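Local coordinates for protein ethylbenzene dehydrogenase alpha-subunit (Aromatoleum aromaticum, PDB 2IVF) that binds a molybdenum atom, an iron/sulfur cluster and the ligands MGD and MD1, and belongs to the molybdopterin oxidoreductase family, at residues 184-189 with 205-210; 209-214 with 591-596. One frame throughout, in Å; residues are numbered along the deposited sequence.

Interaction 1 (184-189 with 205-210); sequences DGFILD and RMTYLM
Phe186 and Leu188 of strand 186-188 pack against Met206, Thr207 and Met210 of helix 197-210, forming a beta-alpha unit beside strand 602-606 in a mixed sheet. The strand and helix segments run nearly antiparallel, 154° apart, and their axes approach to 9.4 Å. From Phe186 CB, which points to the helix, CG lies anti to the backbone N (chi1 -180°), and the ring beyond it meets the helix. All six ring carbons lie under Met210 CE, which stands 3.5 Å from the centroid of the Phe186 ring in a CH-pi contact, nearest CE2 and CZ; a flexible methionine, bent at chi3, can set a methyl there. Farther out, CE2 brings an in-plane edge to Thr207 OG1 at 3.7 Å, while CZ, at the tip, lies 4.0 Å from Met206 SD, an oblique Met-aromatic contact. Leu188, also directed at the helix, continues the apolar surface with CD2 3.8 Å from Met206 CE. Threonine suits the middle of this interface because its hydroxyl is satisfied within its own helix by Gly203 O. Its oxygen can therefore sit among carbon atoms, packed tightly at 3.1 Å from Leu188 CD2.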
loop_
_atom_site.group_PDB
_atom_site.type_symbol
_atom_site.label_atom_id
_atom_site.label_comp_id
_atom_site.label_asym_id
_atom_site.label_seq_id
_atom_site.Cartn_x
_atom_site.Cartn_y
_atom_site.Cartn_z
ATOM N N ASP A 184 28.477 16.100 20.597
ATOM C CA ASP A 184 28.092 14.676 20.590
ATOM C C ASP A 184 26.767 14.338 21.300
ATOM O O ASP A 184 26.224 13.235 21.114
ATOM C CB ASP A 184 29.244 13.802 21.138
ATOM C CG ASP A 184 30.105 13.170 20.026
ATOM O OD1 ASP A 184 29.873 13.477 18.831
ATOM O OD2 ASP A 184 30.991 12.326 20.369
ATOM N N GLY A 185 26.222 15.283 22.066
ATOM C CA GLY A 185 24.969 15.061 22.794
ATOM C C GLY A 185 23.675 15.115 21.990
ATOM O O GLY A 185 22.623 14.695 22.489
ATOM N N PHE A 186 23.770 15.607 20.750
ATOM C CA PHE A 186 22.629 15.794 19.862
ATOM C C PHE A 186 22.640 14.710 18.806
ATOM O O PHE A 186 23.660 14.501 18.155
ATOM C CB PHE A 186 22.692 17.160 19.157
ATOM C CG PHE A 186 21.526 17.418 18.228
ATOM C CD1 PHE A 186 20.373 17.983 18.716
ATOM C CD2 PHE A 186 21.622 17.172 16.858
ATOM C CE1 PHE A 186 19.302 18.237 17.875
ATOM C CE2 PHE A 186 20.537 17.393 16.008
ATOM C CZ PHE A 186 19.388 17.928 16.507
ATOM N N ILE A 187 21.495 14.042 18.635
ATOM C CA ILE A 187 21.350 12.977 17.676
ATOM C C ILE A 187 20.126 13.230 16.878
ATOM O O ILE A 187 19.036 13.309 17.427
ATOM C CB ILE A 187 21.239 11.570 18.373
ATOM C CG1 ILE A 187 22.413 11.404 19.320
ATOM C CG2 ILE A 187 21.223 10.390 17.344
ATOM C CD1 ILE A 187 22.352 10.125 20.024
ATOM N N LEU A 188 20.306 13.409 15.573
ATOM C CA LEU A 188 19.203 13.368 14.648
ATOM C C LEU A 188 19.263 11.957 14.100
ATOM O O LEU A 188 20.089 11.630 13.249
ATOM C CB LEU A 188 19.375 14.395 13.540
ATOM C CG LEU A 188 18.361 14.358 12.402
ATOM C CD1 LEU A 188 16.905 14.267 12.902
ATOM C CD2 LEU A 188 18.579 15.606 11.509
ATOM N N ASP A 189 18.400 11.111 14.610
ATOM C CA ASP A 189 18.545 9.677 14.377
ATOM C C ASP A 189 17.962 9.314 13.037
ATOM O O ASP A 189 16.758 9.212 12.916
ATOM C CB ASP A 189 17.816 8.959 15.484
ATOM C CG ASP A 189 18.007 7.452 15.441
ATOM O OD1 ASP A 189 18.686 6.954 14.503
ATOM O OD2 ASP A 189 17.474 6.780 16.356
ATOM N N ARG A 205 21.268 19.654 7.387
ATOM C CA ARG A 205 21.957 20.921 7.415
ATOM C C ARG A 205 22.108 21.372 8.874
ATOM O O ARG A 205 23.151 21.864 9.306
ATOM C CB ARG A 205 21.161 21.926 6.588
ATOM C CG ARG A 205 21.818 23.275 6.406
ATOM C CD ARG A 205 20.982 24.122 5.436
ATOM N NE ARG A 205 21.657 25.379 5.232
ATOM C CZ ARG A 205 22.685 25.556 4.412
ATOM N NH1 ARG A 205 23.153 24.559 3.697
ATOM N NH2 ARG A 205 23.245 26.728 4.329
ATOM N N MET A 206 21.025 21.244 9.631
ATOM C CA MET A 206 21.049 21.579 11.055
ATOM C C MET A 206 22.105 20.788 11.813
ATOM O O MET A 206 22.919 21.349 12.529
ATOM C CB MET A 206 19.662 21.323 11.640
ATOM C CG MET A 206 19.513 21.606 13.127
ATOM S SD MET A 206 18.133 20.643 13.783
ATOM C CE MET A 206 18.150 19.189 12.756
ATOM N N THR A 207 22.097 19.477 11.634
ATOM C CA THR A 207 23.010 18.618 12.359
ATOM C C THR A 207 24.434 18.920 11.948
ATOM O O THR A 207 25.315 19.117 12.776
ATOM C CB THR A 207 22.644 17.133 12.143
ATOM O OG1 THR A 207 21.233 16.966 12.402
ATOM C CG2 THR A 207 23.501 16.244 13.083
ATOM N N TYR A 208 24.647 19.049 10.649
ATOM C CA TYR A 208 25.965 19.454 10.137
ATOM C C TYR A 208 26.453 20.809 10.684
ATOM O O TYR A 208 27.627 20.986 11.105
ATOM C CB TYR A 208 25.865 19.479 8.621
ATOM C CG TYR A 208 27.064 19.990 7.918
ATOM C CD1 TYR A 208 28.345 19.539 8.243
ATOM C CD2 TYR A 208 26.930 20.912 6.878
ATOM C CE1 TYR A 208 29.446 20.006 7.553
ATOM C CE2 TYR A 208 28.025 21.387 6.201
ATOM C CZ TYR A 208 29.280 20.928 6.537
ATOM O OH TYR A 208 30.372 21.406 5.855
ATOM N N LEU A 209 25.575 21.802 10.686
ATOM C CA LEU A 209 25.983 23.076 11.245
ATOM C C LEU A 209 26.350 22.947 12.731
ATOM O O LEU A 209 27.245 23.636 13.206
ATOM C CB LEU A 209 24.903 24.119 11.040
ATOM C CG LEU A 209 24.756 24.647 9.610
ATOM C CD1 LEU A 209 23.614 25.656 9.546
ATOM C CD2 LEU A 209 26.032 25.314 9.180
ATOM N N MET A 210 25.657 22.065 13.451
ATOM C CA MET A 210 25.869 21.912 14.902
ATOM C C MET A 210 26.925 20.866 15.226
ATOM O O MET A 210 27.346 20.712 16.407
ATOM C CB MET A 210 24.556 21.532 15.584
ATOM C CG MET A 210 23.534 22.615 15.506
ATOM S SD MET A 210 22.157 22.339 16.645
ATOM C CE MET A 210 21.476 20.851 16.116
#

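Interaction 2 (209-214 with 591-596); sequences LMDGVS and HIRPAP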
loop_
_atom_site.group_PDB
_atom_site.type_symbol
_atom_site.label_atom_id
_atom_site.label_comp_id
_atom_site.label_asym_id
_atom_site.label_seq_id
_atom_site.Cartn_x
_atom_site.Cartn_y
_atom_site.Cartn_z
ATOM N N LEU A 209 25.575 21.802 10.686
ATOM C CA LEU A 209 25.983 23.076 11.245
ATOM C C LEU A 209 26.350 22.947 12.731
ATOM O O LEU A 209 27.245 23.636 13.206
ATOM C CB LEU A 209 24.903 24.119 11.040
ATOM C CG LEU A 209 24.756 24.647 9.610
ATOM C CD1 LEU A 209 23.614 25.656 9.546
ATOM C CD2 LEU A 209 26.032 25.314 9.180
ATOM N N MET A 210 25.657 22.065 13.451
ATOM C CA MET A 210 25.869 21.912 14.902
ATOM C C MET A 210 26.925 20.866 15.226
ATOM O O MET A 210 27.346 20.712 16.407
ATOM C CB MET A 210 24.556 21.532 15.584
ATOM C CG MET A 210 23.534 22.615 15.506
ATOM S SD MET A 210 22.157 22.339 16.645
ATOM C CE MET A 210 21.476 20.851 16.116
ATOM N N ASP A 211 27.380 20.185 14.174
ATOM C CA ASP A 211 28.224 18.988 14.274
ATOM C C ASP A 211 27.595 17.939 15.197
ATOM O O ASP A 211 28.262 17.352 16.049
ATOM C CB ASP A 211 29.643 19.354 14.726
ATOM C CG ASP A 211 30.588 18.169 14.647
ATOM O OD1 ASP A 211 30.441 17.385 13.698
ATOM O OD2 ASP A 211 31.413 17.991 15.565
ATOM N N GLY A 212 26.287 17.763 15.051
ATOM C CA GLY A 212 25.568 16.710 15.771
ATOM C C GLY A 212 25.815 15.377 15.109
ATOM O O GLY A 212 26.555 15.294 14.127
ATOM N N VAL A 213 25.190 14.328 15.636
ATOM C CA VAL A 213 25.421 12.970 15.200
ATOM C C VAL A 213 24.195 12.536 14.433
ATOM O O VAL A 213 23.079 12.742 14.903
ATOM C CB VAL A 213 25.635 12.014 16.393
ATOM C CG1 VAL A 213 25.904 10.614 15.863
ATOM C CG2 VAL A 213 26.770 12.527 17.282
ATOM N N SER A 214 24.394 12.032 13.217
ATOM C CA SER A 214 23.277 11.561 12.397
ATOM C C SER A 214 23.511 10.106 11.945
ATOM O O SER A 214 24.134 9.852 10.904
ATOM C CB SER A 214 23.035 12.445 11.174
ATOM O OG SER A 214 23.212 13.839 11.440
ATOM N N HIS A 591 33.461 7.581 13.126
ATOM C CA HIS A 591 32.437 6.527 12.977
ATOM C C HIS A 591 31.732 6.221 14.291
ATOM O O HIS A 591 30.556 5.977 14.337
ATOM C CB HIS A 591 33.068 5.209 12.479
ATOM C CG HIS A 591 33.749 5.325 11.150
ATOM N ND1 HIS A 591 33.095 5.781 10.027
ATOM C CD2 HIS A 591 35.023 5.071 10.771
ATOM C CE1 HIS A 591 33.937 5.777 9.004
ATOM N NE2 HIS A 591 35.120 5.367 9.437
ATOM N N ILE A 592 32.477 6.170 15.377
ATOM C CA ILE A 592 31.893 5.753 16.643
ATOM C C ILE A 592 31.428 6.971 17.457
ATOM O O ILE A 592 32.086 7.406 18.353
ATOM C CB ILE A 592 32.876 4.876 17.417
ATOM C CG1 ILE A 592 33.120 3.597 16.602
ATOM C CG2 ILE A 592 32.295 4.540 18.820
ATOM C CD1 ILE A 592 34.378 2.877 16.902
ATOM N N ARG A 593 30.258 7.486 17.101
ATOM C CA ARG A 593 29.678 8.685 17.699
ATOM C C ARG A 593 28.205 8.415 17.982
ATOM O O ARG A 593 27.578 7.632 17.240
ATOM C CB ARG A 593 29.763 9.884 16.738
ATOM C CG ARG A 593 31.154 10.268 16.320
ATOM C CD ARG A 593 31.181 11.512 15.440
ATOM N NE ARG A 593 30.668 12.719 16.117
ATOM C CZ ARG A 593 30.131 13.766 15.478
ATOM N NH1 ARG A 593 30.057 13.787 14.145
ATOM N NH2 ARG A 593 29.673 14.808 16.154
ATOM N N PRO A 594 27.671 8.992 19.081
ATOM C CA PRO A 594 28.458 9.706 20.084
ATOM C C PRO A 594 29.538 8.826 20.680
ATOM O O PRO A 594 29.349 7.632 20.793
ATOM C CB PRO A 594 27.454 10.049 21.194
ATOM C CG PRO A 594 26.120 9.789 20.672
ATOM C CD PRO A 594 26.235 8.969 19.409
ATOM N N ALA A 595 30.666 9.419 21.052
ATOM C CA ALA A 595 31.738 8.649 21.633
ATOM C C ALA A 595 31.157 7.875 22.845
ATOM O O ALA A 595 30.237 8.364 23.521
ATOM C CB ALA A 595 32.882 9.574 22.056
ATOM N N PRO A 596 31.657 6.652 23.104
ATOM C CA PRO A 596 31.221 5.870 24.280
ATOM C C PRO A 596 31.244 6.576 25.625
ATOM O O PRO A 596 30.483 6.207 26.508
ATOM C CB PRO A 596 32.178 4.679 24.254
ATOM C CG PRO A 596 32.332 4.444 22.773
ATOM C CD PRO A 596 32.597 5.862 22.285
#
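Arg593 and Pro594 of the loop 591-596 close on Asp211 and Val213, just past the end of helix 197-210. That end is a Schellman motif with Asp211, of positive phi, as its C-prime residue. The loop first folds through an inverse gamma turn centred on Ile592, its weak Arg593 N to His591 O bond measuring 3.2 Å, and then sends the long Arg593 side chain to the helix end. A bend at chi3 (62°) turns NE out of an extended course. The guanidinium lies edge-on to Asp211: NH2 donates to Asp211 O at 2.9 Å, somewhat bent at 140°, with the oxygen close to the guanidinium plane but the donor well above the carbonyl plane. Ser183 OG also bonds to this oxygen, and two donors at a helix C-terminus should help to offset its partial negative charge. The Asp211 carboxylate adds a long salt bridge, OD1 to NH2 at 3.6 Å, while its OD2 bonds His713 ND1. By contrast, Gly212 O is buried here without a polar partner. Val213 is suited to lie over the guanidinium face, which offers no N-H: its CG2 lies 3.6 Å above the guanidinium plane, offset toward the rim, and its CG1 meets Arg593 O at 3.7 Å. Next comes Pro594, joined by a cis peptide bond, whose CD packs on Val213 CG1 at 3.9 Å, so one branched residue touches both loop residues. Around the contact, Ile592 and Pro594 lean on helix 546-553 through Met548, Tyr552 and Trp549, and Pro594 also touches Ile187 of strand 186-188, so that the loop lies between that helix and the strand.

Interactions 1 and 2 are neighbours, their centres about 7 Å apart, and their ranges overlap at Leu209 and Met210 of helix 197-210: the first uses the helix's flank, the second its exit. The Schellman bond from Gly212 N to Thr207 O, 2.8 Å, joins them directly. Asp184 provides a second tie, its OD1 forming a salt bridge with Arg593 NE at 2.9 Å and its OD2 accepting from Ala595 N. Val213 in turn makes backbone hydrogen bonds with Phe186 and Leu188, so the chain leaving the helix runs beside the strand that preceded it. The side chain of Leu188 is about 10 Å from the bound MD1, so interaction 1 lies near that ligand without contact from Leu188.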